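Local coordinates for A rubisco-like protein (Burkholderia fungorum, PDB 3NWR) that is of unresolved exact function but resembles the large chain of ribulose bisphosphate carboxylase and probably works as a lyase, at residues E185-G190 / S217-Y222; P229-F234 / P278-A283; F234-D239 / E248-E253; W402-V405 / P410-V413. All coordinates share one frame; numbering follows the deposited sequence.

Interaction 1 of 4, residues E185-G190 / S217-Y222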
loop_
_atom_site.group_PDB
_atom_site.type_symbol
_atom_site.label_atom_id
_atom_site.label_comp_id
_atom_site.label_asym_id
_atom_site.label_seq_id
_atom_site.Cartn_x
_atom_site.Cartn_y
_atom_site.Cartn_z
ATOM N N GLU A 185 -8.202 16.240 -30.444
ATOM C CA GLU A 185 -7.813 17.643 -30.295
ATOM C C GLU A 185 -6.462 17.779 -29.604
ATOM O O GLU A 185 -5.650 18.613 -29.987
ATOM C CB GLU A 185 -8.870 18.423 -29.515
ATOM C CG GLU A 185 -10.237 18.478 -30.184
ATOM C CD GLU A 185 -11.330 18.964 -29.244
ATOM O OE1 GLU A 185 -11.019 19.280 -28.075
ATOM O OE2 GLU A 185 -12.502 19.029 -29.674
ATOM N N LEU A 186 -6.223 16.960 -28.582
ATOM C CA LEU A 186 -4.954 17.011 -27.860
ATOM C C LEU A 186 -3.789 16.596 -28.767
ATOM O O LEU A 186 -2.718 17.198 -28.730
ATOM C CB LEU A 186 -5.009 16.134 -26.599
ATOM C CG LEU A 186 -6.078 16.507 -25.564
ATOM C CD1 LEU A 186 -6.143 15.500 -24.410
ATOM C CD2 LEU A 186 -5.844 17.928 -25.030
ATOM N N CYS A 187 -4.000 15.570 -29.587
ATOM C CA CYS A 187 -3.003 15.172 -30.571
ATOM C C CYS A 187 -2.683 16.338 -31.510
ATOM O O CYS A 187 -1.521 16.658 -31.746
ATOM C CB CYS A 187 -3.496 13.981 -31.396
ATOM S SG CYS A 187 -3.547 12.398 -30.514
ATOM N N GLU A 188 -3.730 16.954 -32.050
ATOM C CA GLU A 188 -3.567 18.054 -33.000
ATOM C C GLU A 188 -2.846 19.244 -32.366
ATOM O O GLU A 188 -2.139 19.991 -33.053
ATOM C CB GLU A 188 -4.925 18.491 -33.550
ATOM C CG GLU A 188 -5.646 17.410 -34.345
ATOM C CD GLU A 188 -5.096 17.226 -35.748
ATOM O OE1 GLU A 188 -4.219 18.012 -36.171
ATOM O OE2 GLU A 188 -5.554 16.290 -36.437
ATOM N N ALA A 189 -3.021 19.416 -31.060
ATOM C CA ALA A 189 -2.319 20.476 -30.334
ATOM C C ALA A 189 -0.815 20.210 -30.285
ATOM O O ALA A 189 -0.024 21.135 -30.085
ATOM C CB ALA A 189 -2.885 20.649 -28.919
ATOM N N GLY A 190 -0.421 18.953 -30.461
ATOM C CA GLY A 190 0.986 18.619 -30.612
ATOM C C GLY A 190 1.674 17.899 -29.464
ATOM O O GLY A 190 2.903 17.800 -29.457
ATOM N N SER A 217 -8.698 4.608 -32.423
ATOM C CA SER A 217 -9.102 4.951 -33.785
ATOM C C SER A 217 -8.606 6.340 -34.162
ATOM O O SER A 217 -8.045 6.539 -35.241
ATOM C CB SER A 217 -10.617 4.885 -33.946
ATOM O OG SER A 217 -10.970 5.173 -35.287
ATOM N N GLU A 218 -8.818 7.299 -33.265
ATOM C CA GLU A 218 -8.358 8.663 -33.482
ATOM C C GLU A 218 -6.839 8.758 -33.490
ATOM O O GLU A 218 -6.263 9.443 -34.327
ATOM C CB GLU A 218 -8.948 9.610 -32.432
ATOM C CG GLU A 218 -10.452 9.804 -32.556
ATOM C CD GLU A 218 -10.835 10.675 -33.741
ATOM O OE1 GLU A 218 -9.934 11.206 -34.425
ATOM O OE2 GLU A 218 -12.047 10.831 -33.979
ATOM N N VAL A 219 -6.186 8.062 -32.567
ATOM C CA VAL A 219 -4.738 8.127 -32.459
ATOM C C VAL A 219 -4.063 7.555 -33.705
ATOM O O VAL A 219 -3.107 8.132 -34.218
ATOM C CB VAL A 219 -4.250 7.420 -31.178
ATOM C CG1 VAL A 219 -2.737 7.369 -31.122
ATOM C CG2 VAL A 219 -4.814 8.138 -29.955
ATOM N N ARG A 220 -4.575 6.426 -34.191
ATOM C CA ARG A 220 -4.043 5.799 -35.404
ATOM C C ARG A 220 -4.217 6.721 -36.607
ATOM O O ARG A 220 -3.288 6.924 -37.390
ATOM C CB ARG A 220 -4.721 4.443 -35.665
ATOM C CG ARG A 220 -4.389 3.350 -34.630
ATOM C CD ARG A 220 -4.932 1.954 -35.022
ATOM N NE ARG A 220 -6.366 1.956 -35.314
ATOM C CZ ARG A 220 -7.324 1.562 -34.475
ATOM N NH1 ARG A 220 -7.028 1.102 -33.265
ATOM N NH2 ARG A 220 -8.596 1.609 -34.858
ATOM N N ARG A 221 -5.403 7.296 -36.745
ATOM C CA ARG A 221 -5.657 8.201 -37.855
ATOM C C ARG A 221 -4.787 9.453 -37.752
ATOM O O ARG A 221 -4.318 9.977 -38.762
ATOM C CB ARG A 221 -7.126 8.594 -37.930
ATOM C CG ARG A 221 -7.402 9.458 -39.144
ATOM C CD ARG A 221 -8.804 10.029 -39.182
ATOM N NE ARG A 221 -8.841 11.247 -39.989
ATOM C CZ ARG A 221 -9.932 11.974 -40.191
ATOM N NH1 ARG A 221 -11.083 11.602 -39.650
ATOM N NH2 ARG A 221 -9.871 13.069 -40.928
ATOM N N TYR A 222 -4.562 9.935 -36.534
ATOM C CA TYR A 222 -3.702 11.094 -36.367
ATOM C C TYR A 222 -2.268 10.785 -36.806
ATOM O O TYR A 222 -1.630 11.608 -37.455
ATOM C CB TYR A 222 -3.725 11.637 -34.931
ATOM C CG TYR A 222 -2.721 12.747 -34.726
ATOM C CD1 TYR A 222 -2.958 14.030 -35.214
ATOM C CD2 TYR A 222 -1.518 12.506 -34.072
ATOM C CE1 TYR A 222 -2.034 15.038 -35.036
ATOM C CE2 TYR A 222 -0.590 13.506 -33.893
ATOM C CZ TYR A 222 -0.851 14.773 -34.372
ATOM O OH TYR A 222 0.077 15.776 -34.199
HETATM O O HOH W 1 -0.260 18.196 -35.072
#
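Cys187 and Tyr222 carry an aromatic contact in which a methylene group, not a second ring, lies over the face. Cys187 CB stands 3.6 Å from the centroid of the Tyr222 ring and only 11° off its normal, a CH-pi contact over the ring centre. Cys187 SG approaches the same ring in an oblique sulfur-aromatic contact, 4.6 Å from the centroid. Tyr222 has CG anti to its backbone N, which carries the ring across to the other helix.

Helices 176-189 and 208-226 are neighbours on the outside of the rubisco-type TIM barrel, and their short segments run nearly parallel, 27° apart with axes 10.3 Å from each other. Gly190, with positive phi, ends the first in a Schellman motif, its N bonding Cys187 O at 2.9 Å.

The polar contacts gather at the ring's rim. Glu188 bends at chi2 to bring its carboxylate to the ring edge, the two planes 82° apart, while a salt bridge from OE2 to Arg184 secures the charge. Tyr222 OH bonds Arg228 and, at 2.6 Å, a water that donates to Glu188 O, bridging the two helices.

Interaction 2 of 4, residues P229-F234 / P278-A283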
loop_
_atom_site.group_PDB
_atom_site.type_symbol
_atom_site.label_atom_id
_atom_site.label_comp_id
_atom_site.label_asym_id
_atom_site.label_seq_id
_atom_site.Cartn_x
_atom_site.Cartn_y
_atom_site.Cartn_z
ATOM N N PRO A 229 3.572 9.830 -33.914
ATOM C CA PRO A 229 2.940 8.916 -32.954
ATOM C C PRO A 229 2.620 9.674 -31.665
ATOM O O PRO A 229 3.374 10.577 -31.288
ATOM C CB PRO A 229 4.026 7.869 -32.681
ATOM C CG PRO A 229 5.219 8.241 -33.516
ATOM C CD PRO A 229 5.029 9.639 -34.006
ATOM N N VAL A 230 1.503 9.339 -31.029
ATOM C CA VAL A 230 1.171 9.866 -29.705
ATOM C C VAL A 230 0.901 8.681 -28.787
ATOM O O VAL A 230 0.075 7.823 -29.096
ATOM C CB VAL A 230 -0.059 10.788 -29.731
ATOM C CG1 VAL A 230 -0.412 11.263 -28.321
ATOM C CG2 VAL A 230 0.193 11.987 -30.638
ATOM N N MET A 231 1.623 8.629 -27.675
ATOM C CA MET A 231 1.475 7.552 -26.705
ATOM C C MET A 231 0.327 7.848 -25.746
ATOM O O MET A 231 0.304 8.889 -25.088
ATOM C CB MET A 231 2.773 7.380 -25.917
ATOM C CG MET A 231 2.667 6.378 -24.771
ATOM S SD MET A 231 4.239 6.059 -23.954
ATOM C CE MET A 231 5.159 5.250 -25.276
ATOM N N VAL A 232 -0.632 6.927 -25.664
ATOM C CA VAL A 232 -1.740 7.075 -24.738
ATOM C C VAL A 232 -1.597 6.049 -23.625
ATOM O O VAL A 232 -1.549 4.834 -23.875
ATOM C CB VAL A 232 -3.112 6.902 -25.430
ATOM C CG1 VAL A 232 -4.251 7.004 -24.394
ATOM C CG2 VAL A 232 -3.294 7.952 -26.526
ATOM N N ALA A 233 -1.494 6.547 -22.399
ATOM C CA ALA A 233 -1.438 5.671 -21.241
ATOM C C ALA A 233 -2.863 5.418 -20.781
ATOM O O ALA A 233 -3.458 6.233 -20.075
ATOM C CB ALA A 233 -0.605 6.304 -20.123
ATOM N N PHE A 234 -3.428 4.299 -21.228
ATOM C CA PHE A 234 -4.756 3.890 -20.787
ATOM C C PHE A 234 -4.670 3.326 -19.386
ATOM O O PHE A 234 -3.870 2.419 -19.124
ATOM C CB PHE A 234 -5.315 2.812 -21.718
ATOM C CG PHE A 234 -5.620 3.315 -23.093
ATOM C CD1 PHE A 234 -6.748 4.088 -23.320
ATOM C CD2 PHE A 234 -4.777 3.028 -24.153
ATOM C CE1 PHE A 234 -7.043 4.561 -24.600
ATOM C CE2 PHE A 234 -5.059 3.507 -25.442
ATOM C CZ PHE A 234 -6.192 4.274 -25.661
ATOM N N PRO A 278 3.892 -6.520 -23.486
ATOM C CA PRO A 278 5.059 -5.902 -24.123
ATOM C C PRO A 278 4.964 -4.382 -24.179
ATOM O O PRO A 278 5.834 -3.745 -24.776
ATOM C CB PRO A 278 5.011 -6.482 -25.538
ATOM C CG PRO A 278 3.554 -6.662 -25.800
ATOM C CD PRO A 278 2.941 -7.061 -24.473
ATOM N N LEU A 279 3.926 -3.814 -23.570
ATOM C CA LEU A 279 3.689 -2.377 -23.616
ATOM C C LEU A 279 4.523 -1.642 -22.569
ATOM O O LEU A 279 5.075 -2.253 -21.656
ATOM C CB LEU A 279 2.201 -2.080 -23.397
ATOM C CG LEU A 279 1.259 -2.816 -24.352
ATOM C CD1 LEU A 279 -0.186 -2.656 -23.932
ATOM C CD2 LEU A 279 1.480 -2.300 -25.769
ATOM N N VAL A 280 4.624 -0.331 -22.731
ATOM C CA VAL A 280 5.201 0.530 -21.698
ATOM C C VAL A 280 4.292 0.504 -20.473
ATOM O O VAL A 280 3.079 0.635 -20.593
ATOM C CB VAL A 280 5.320 1.969 -22.217
ATOM C CG1 VAL A 280 5.823 2.906 -21.112
ATOM C CG2 VAL A 280 6.255 2.017 -23.417
ATOM N N LEU A 281 4.898 0.351 -19.301
ATOM C CA LEU A 281 4.169 0.295 -18.040
ATOM C C LEU A 281 4.350 1.629 -17.319
ATOM O O LEU A 281 5.421 1.909 -16.761
ATOM C CB LEU A 281 4.708 -0.849 -17.184
ATOM C CG LEU A 281 3.735 -1.914 -16.704
ATOM C CD1 LEU A 281 4.448 -2.841 -15.729
ATOM C CD2 LEU A 281 2.510 -1.279 -16.069
ATOM N N HIS A 282 3.315 2.457 -17.370
ATOM C CA HIS A 282 3.335 3.790 -16.756
ATOM C C HIS A 282 2.758 3.668 -15.343
ATOM O O HIS A 282 1.555 3.469 -15.169
ATOM C CB HIS A 282 2.505 4.770 -17.607
ATOM C CG HIS A 282 2.472 6.173 -17.079
ATOM N ND1 HIS A 282 3.439 7.108 -17.381
ATOM C CD2 HIS A 282 1.572 6.804 -16.288
ATOM C CE1 HIS A 282 3.144 8.253 -16.787
ATOM N NE2 HIS A 282 2.021 8.093 -16.110
ATOM N N ALA A 283 3.618 3.793 -14.337
ATOM C CA ALA A 283 3.198 3.614 -12.949
ATOM C C ALA A 283 2.645 4.899 -12.346
ATOM O O ALA A 283 3.356 5.905 -12.282
ATOM C CB ALA A 283 4.381 3.107 -12.111
#
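Met231 reaches Val280 by running straight and then turning: chi1 (174°) and chi2 (174°) keep the chain extended, and the bend at chi3 (-66°) swings CE toward the other segment. Val280 has CG1 anti to the backbone N, leaving CG2 on the side that meets this methyl group, and Met231 CE and Val280 CG2 lie 3.9 Å apart. The two side chains cross at about a right angle, so the contact is made by single methyl groups and not along a length of chain.

The two segments lead into strands 233-235 and 280-284 of the parallel sheet of the TIM barrel, with strand 257-261 between them. No backbone hydrogen bond can therefore define the pairing; the link is made by side chains that reach past the intervening strand. Cys257 of that strand touches Met231, Ala233 and His282, and Leu155 of helix 148-156 packs on both Met231 and Val280.

Farther along, the contact passes to Ala233 and His282, whose CA atoms, 6.8 Å apart, are the nearest across the contact. Ala233 CB faces His282, an imidazole whose nitrogens are both engaged, ND1 with His315 and NE2 with His317. The ring lies oblique to the alanine methyl, and the approach is between beta carbons: Ala233 CB to His282 CB is 4.3 Å.

Interaction 3 of 4, residues F234-D239 / E248-E253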
loop_
_atom_site.group_PDB
_atom_site.type_symbol
_atom_site.label_atom_id
_atom_site.label_comp_id
_atom_site.label_asym_id
_atom_site.label_seq_id
_atom_site.Cartn_x
_atom_site.Cartn_y
_atom_site.Cartn_z
ATOM N N PHE A 234 -3.428 4.299 -21.228
ATOM C CA PHE A 234 -4.756 3.890 -20.787
ATOM C C PHE A 234 -4.670 3.326 -19.386
ATOM O O PHE A 234 -3.870 2.419 -19.124
ATOM C CB PHE A 234 -5.315 2.812 -21.718
ATOM C CG PHE A 234 -5.620 3.315 -23.093
ATOM C CD1 PHE A 234 -6.748 4.088 -23.320
ATOM C CD2 PHE A 234 -4.777 3.028 -24.153
ATOM C CE1 PHE A 234 -7.043 4.561 -24.600
ATOM C CE2 PHE A 234 -5.059 3.507 -25.442
ATOM C CZ PHE A 234 -6.192 4.274 -25.661
ATOM N N ASN A 235 -5.506 3.847 -18.490
ATOM C CA ASN A 235 -5.545 3.342 -17.127
ATOM C C ASN A 235 -6.308 2.017 -17.053
ATOM O O ASN A 235 -7.541 1.990 -17.100
ATOM C CB ASN A 235 -6.170 4.380 -16.195
ATOM C CG ASN A 235 -6.121 3.946 -14.741
ATOM O OD1 ASN A 235 -5.463 2.965 -14.405
ATOM N ND2 ASN A 235 -6.807 4.685 -13.872
ATOM N N ILE A 236 -5.564 0.924 -16.943
ATOM C CA ILE A 236 -6.166 -0.403 -16.936
ATOM C C ILE A 236 -6.293 -0.983 -15.535
ATOM O O ILE A 236 -6.698 -2.136 -15.378
ATOM C CB ILE A 236 -5.385 -1.405 -17.812
ATOM C CG1 ILE A 236 -3.982 -1.622 -17.241
ATOM C CG2 ILE A 236 -5.333 -0.920 -19.271
ATOM C CD1 ILE A 236 -3.220 -2.791 -17.881
ATOM N N THR A 237 -5.956 -0.178 -14.525
ATOM C CA THR A 237 -6.083 -0.588 -13.119
ATOM C C THR A 237 -7.363 -1.387 -12.888
ATOM O O THR A 237 -8.460 -0.890 -13.168
ATOM C CB THR A 237 -6.112 0.637 -12.187
ATOM O OG1 THR A 237 -4.918 1.414 -12.367
ATOM C CG2 THR A 237 -6.225 0.199 -10.720
ATOM N N ASP A 238 -7.218 -2.610 -12.378
ATOM C CA ASP A 238 -8.346 -3.518 -12.165
ATOM C C ASP A 238 -7.823 -4.759 -11.465
ATOM O O ASP A 238 -6.623 -4.902 -11.211
ATOM C CB ASP A 238 -8.953 -3.936 -13.515
ATOM C CG ASP A 238 -10.452 -4.201 -13.454
ATOM O OD1 ASP A 238 -10.978 -4.614 -12.402
ATOM O OD2 ASP A 238 -11.111 -4.010 -14.498
ATOM N N ASP A 239 -8.736 -5.669 -11.163
ATOM C CA ASP A 239 -8.378 -7.020 -10.796
ATOM C C ASP A 239 -7.314 -7.556 -11.770
ATOM O O ASP A 239 -7.327 -7.201 -12.953
ATOM C CB ASP A 239 -9.661 -7.835 -10.859
ATOM C CG ASP A 239 -9.413 -9.288 -10.967
ATOM O OD1 ASP A 239 -9.217 -9.913 -9.903
ATOM O OD2 ASP A 239 -9.430 -9.797 -12.109
ATOM N N GLU A 248 -4.106 -6.770 -23.194
ATOM C CA GLU A 248 -4.186 -7.458 -24.482
ATOM C C GLU A 248 -4.984 -6.625 -25.478
ATOM O O GLU A 248 -4.593 -6.489 -26.639
ATOM C CB GLU A 248 -4.834 -8.833 -24.326
ATOM C CG GLU A 248 -4.008 -9.843 -23.561
ATOM C CD GLU A 248 -4.725 -11.176 -23.450
ATOM O OE1 GLU A 248 -5.520 -11.494 -24.365
ATOM O OE2 GLU A 248 -4.499 -11.899 -22.458
ATOM N N LEU A 249 -6.097 -6.056 -25.028
ATOM C CA LEU A 249 -6.914 -5.209 -25.902
ATOM C C LEU A 249 -6.149 -3.966 -26.356
ATOM O O LEU A 249 -6.170 -3.609 -27.530
ATOM C CB LEU A 249 -8.218 -4.792 -25.217
ATOM C CG LEU A 249 -9.051 -3.790 -26.022
ATOM C CD1 LEU A 249 -9.564 -4.438 -27.319
ATOM C CD2 LEU A 249 -10.199 -3.233 -25.202
ATOM N N VAL A 250 -5.471 -3.300 -25.421
ATOM C CA VAL A 250 -4.705 -2.114 -25.781
ATOM C C VAL A 250 -3.696 -2.467 -26.868
ATOM O O VAL A 250 -3.552 -1.731 -27.849
ATOM C CB VAL A 250 -4.017 -1.464 -24.550
ATOM C CG1 VAL A 250 -3.061 -0.346 -24.981
ATOM C CG2 VAL A 250 -5.067 -0.898 -23.602
ATOM N N GLU A 251 -3.012 -3.595 -26.713
ATOM C CA GLU A 251 -2.039 -4.014 -27.720
ATOM C C GLU A 251 -2.703 -4.303 -29.064
ATOM O O GLU A 251 -2.210 -3.875 -30.118
ATOM C CB GLU A 251 -1.234 -5.229 -27.251
ATOM C CG GLU A 251 -0.215 -5.708 -28.271
ATOM C CD GLU A 251 0.631 -6.858 -27.770
ATOM O OE1 GLU A 251 0.434 -7.306 -26.615
ATOM O OE2 GLU A 251 1.505 -7.320 -28.537
ATOM N N ARG A 252 -3.820 -5.025 -29.031
ATOM C CA ARG A 252 -4.521 -5.372 -30.268
ATOM C C ARG A 252 -4.978 -4.136 -31.032
ATOM O O ARG A 252 -5.010 -4.122 -32.270
ATOM C CB ARG A 252 -5.719 -6.271 -29.965
ATOM C CG ARG A 252 -5.351 -7.720 -29.722
ATOM C CD ARG A 252 -6.577 -8.626 -29.838
ATOM N NE ARG A 252 -7.647 -8.226 -28.927
ATOM C CZ ARG A 252 -7.725 -8.609 -27.654
ATOM N NH1 ARG A 252 -6.792 -9.400 -27.140
ATOM N NH2 ARG A 252 -8.733 -8.202 -26.899
ATOM N N GLU A 253 -5.326 -3.090 -30.291
ATOM C CA GLU A 253 -5.812 -1.848 -30.876
ATOM C C GLU A 253 -4.680 -0.898 -31.273
ATOM O O GLU A 253 -4.932 0.238 -31.659
ATOM C CB GLU A 253 -6.794 -1.172 -29.922
ATOM C CG GLU A 253 -8.089 -1.950 -29.760
ATOM C CD GLU A 253 -8.956 -1.891 -31.008
ATOM O OE1 GLU A 253 -8.959 -0.838 -31.675
ATOM O OE2 GLU A 253 -9.635 -2.891 -31.312
#
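Asn235 OD1 is gripped twice by Thr237. The hydroxyl OG1 of Thr237 donates to it at 2.6 Å, in the carbonyl plane and on a lone pair, whereas Thr237 N, 3.2 Å from Asn235 OD1, comes from above, 45° out of that plane. The backbone bond makes this an Asx turn, and it shapes the exit of strand 233-235 in a beta-alpha-beta unit whose helix is 240-252 and whose second strand is 257-261. Thr237 OG1 also bonds Ser261 N of that second strand, while Asn235 ND2 bonds Cys200 O, so the amide is held at both ends.

Beyond the turn, Asp239 caps the helix: its OD2 bonds Ala242 N, and its OD1 makes a salt bridge with Arg275 of the second subunit, which brings the loop into the dimer interface.

The contact with the helix itself is apolar and centred on Val250. With CG1 anti to its backbone N (chi1 172°), this valine turns both methyl groups toward the strand. The side chains of Phe234 and Val250 cross at a slant, with Phe234 CD2 3.9 Å from Val250 CG1 and 4.0 Å from Val250 CG2. Ile236 adds a looser touch from beyond the strand end, where its CG2 lies 4.3 Å from Val250 CG2.

Interaction 4 of 4, residues W402-V405 / P410-V413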
loop_
_atom_site.group_PDB
_atom_site.type_symbol
_atom_site.label_atom_id
_atom_site.label_comp_id
_atom_site.label_asym_id
_atom_site.label_seq_id
_atom_site.Cartn_x
_atom_site.Cartn_y
_atom_site.Cartn_z
ATOM N N TRP A 402 11.542 24.575 -23.726
ATOM C CA TRP A 402 12.548 23.522 -23.792
ATOM C C TRP A 402 13.679 23.849 -24.770
ATOM O O TRP A 402 14.851 23.637 -24.452
ATOM C CB TRP A 402 11.900 22.159 -24.090
ATOM C CG TRP A 402 11.284 21.602 -22.843
ATOM C CD1 TRP A 402 9.955 21.492 -22.553
ATOM C CD2 TRP A 402 11.988 21.131 -21.688
ATOM N NE1 TRP A 402 9.787 20.966 -21.290
ATOM C CE2 TRP A 402 11.018 20.731 -20.740
ATOM C CE3 TRP A 402 13.344 20.990 -21.369
ATOM C CZ2 TRP A 402 11.361 20.222 -19.491
ATOM C CZ3 TRP A 402 13.685 20.485 -20.122
ATOM C CH2 TRP A 402 12.693 20.091 -19.201
ATOM N N ALA A 403 13.337 24.379 -25.940
ATOM C CA ALA A 403 14.356 24.803 -26.899
ATOM C C ALA A 403 15.299 25.838 -26.273
ATOM O O ALA A 403 16.520 25.766 -26.438
ATOM C CB ALA A 403 13.702 25.351 -28.149
ATOM N N ALA A 404 14.726 26.785 -25.537
ATOM C CA ALA A 404 15.518 27.821 -24.873
ATOM C C ALA A 404 16.508 27.237 -23.873
ATOM O O ALA A 404 17.705 27.528 -23.909
ATOM C CB ALA A 404 14.601 28.819 -24.184
ATOM N N VAL A 405 16.021 26.397 -22.965
ATOM C CA VAL A 405 16.914 25.909 -21.914
ATOM C C VAL A 405 17.994 24.988 -22.470
ATOM O O VAL A 405 19.125 24.981 -21.989
ATOM C CB VAL A 405 16.156 25.259 -20.727
ATOM C CG1 VAL A 405 15.062 26.196 -20.243
ATOM C CG2 VAL A 405 15.575 23.896 -21.114
ATOM N N PRO A 410 18.177 32.272 -21.461
ATOM C CA PRO A 410 17.087 32.455 -20.491
ATOM C C PRO A 410 15.720 32.599 -21.158
ATOM O O PRO A 410 15.611 33.203 -22.226
ATOM C CB PRO A 410 17.466 33.770 -19.785
ATOM C CG PRO A 410 18.955 33.861 -19.940
ATOM C CD PRO A 410 19.226 33.299 -21.319
ATOM N N LEU A 411 14.674 32.077 -20.527
ATOM C CA LEU A 411 13.333 32.151 -21.125
ATOM C C LEU A 411 12.886 33.566 -21.522
ATOM O O LEU A 411 12.345 33.754 -22.606
ATOM C CB LEU A 411 12.274 31.491 -20.217
ATOM C CG LEU A 411 11.913 30.045 -20.560
ATOM C CD1 LEU A 411 13.112 29.134 -20.457
ATOM C CD2 LEU A 411 10.811 29.570 -19.628
ATOM N N PRO A 412 13.075 34.565 -20.637
ATOM C CA PRO A 412 12.600 35.910 -21.009
ATOM C C PRO A 412 13.405 36.544 -22.138
ATOM O O PRO A 412 12.919 37.494 -22.744
ATOM C CB PRO A 412 12.775 36.723 -19.721
ATOM C CG PRO A 412 12.786 35.677 -18.619
ATOM C CD PRO A 412 13.508 34.505 -19.231
ATOM N N VAL A 413 14.610 36.046 -22.407
ATOM C CA VAL A 413 15.359 36.502 -23.578
ATOM C C VAL A 413 14.792 35.835 -24.839
ATOM O O VAL A 413 14.479 36.498 -25.829
ATOM C CB VAL A 413 16.864 36.195 -23.444
ATOM C CG1 VAL A 413 17.600 36.519 -24.748
ATOM C CG2 VAL A 413 17.476 37.000 -22.308
#
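Leu411 meets Val405 and Ala404 through one methyl branch, CD1, which touches both. Its conformation is unusual: chi1 is -97°, well displaced from a staggered position, and chi2 is 61°. Together these torsions bring CD1 to the helix, although the CB of the residue does not itself point at it. Leu411 CD1 lies 3.5 Å from Val405 CG1, and the displaced chi1 is consistent with a side chain adjusted to fit a tight site.

Val405 offers CG1 because this branch is anti to the carbonyl carbon (chi1 -51°), which leaves CG2 in the crowded position between the backbone N and the carbonyl carbon. Val405 also packs on Gln365 and Phe368 of helix 364-371.

The setting is a pair of consecutive helices, 391-407 and 411-414, in the C-terminal part of the catalytic domain, joined by a short turn. Pro410 takes the N-cap position of the second, and the first turn there has a weak backbone bond from Val413 N to Pro410 O.

Ala404 is the nearest backbone neighbour, its CA 6.1 Å from that of Leu411. Having no chain beyond CB, it lets the leucine approach, and Ala404 CB lies 4.0 Å from Leu411 CD1. The same alanine touches Thr409 in the turn and Tyr414 at the end of the short helix.

In the fold
Followed from the N terminus, the chain first closes a loop at interaction 1, where helix 208-226 returns to lie beside helix 176-189. The chain then enters strand 233-235, so interaction 2 follows in series; side chains of Val219 and Tyr222 pack directly on Val230 and Val232. Interaction 2 closes the longest loop of the four, out to strand 280-284, and interaction 3 falls within it, closing the shorter strand-to-helix connection of the beta-alpha-beta unit; the two share Phe234. A salt bridge from Arg220 to Glu253 also joins interactions 1 and 3. Interaction 4 closes a short turn later in the catalytic domain, its centre about 28 Å from that of interaction 1, and touches none of the others.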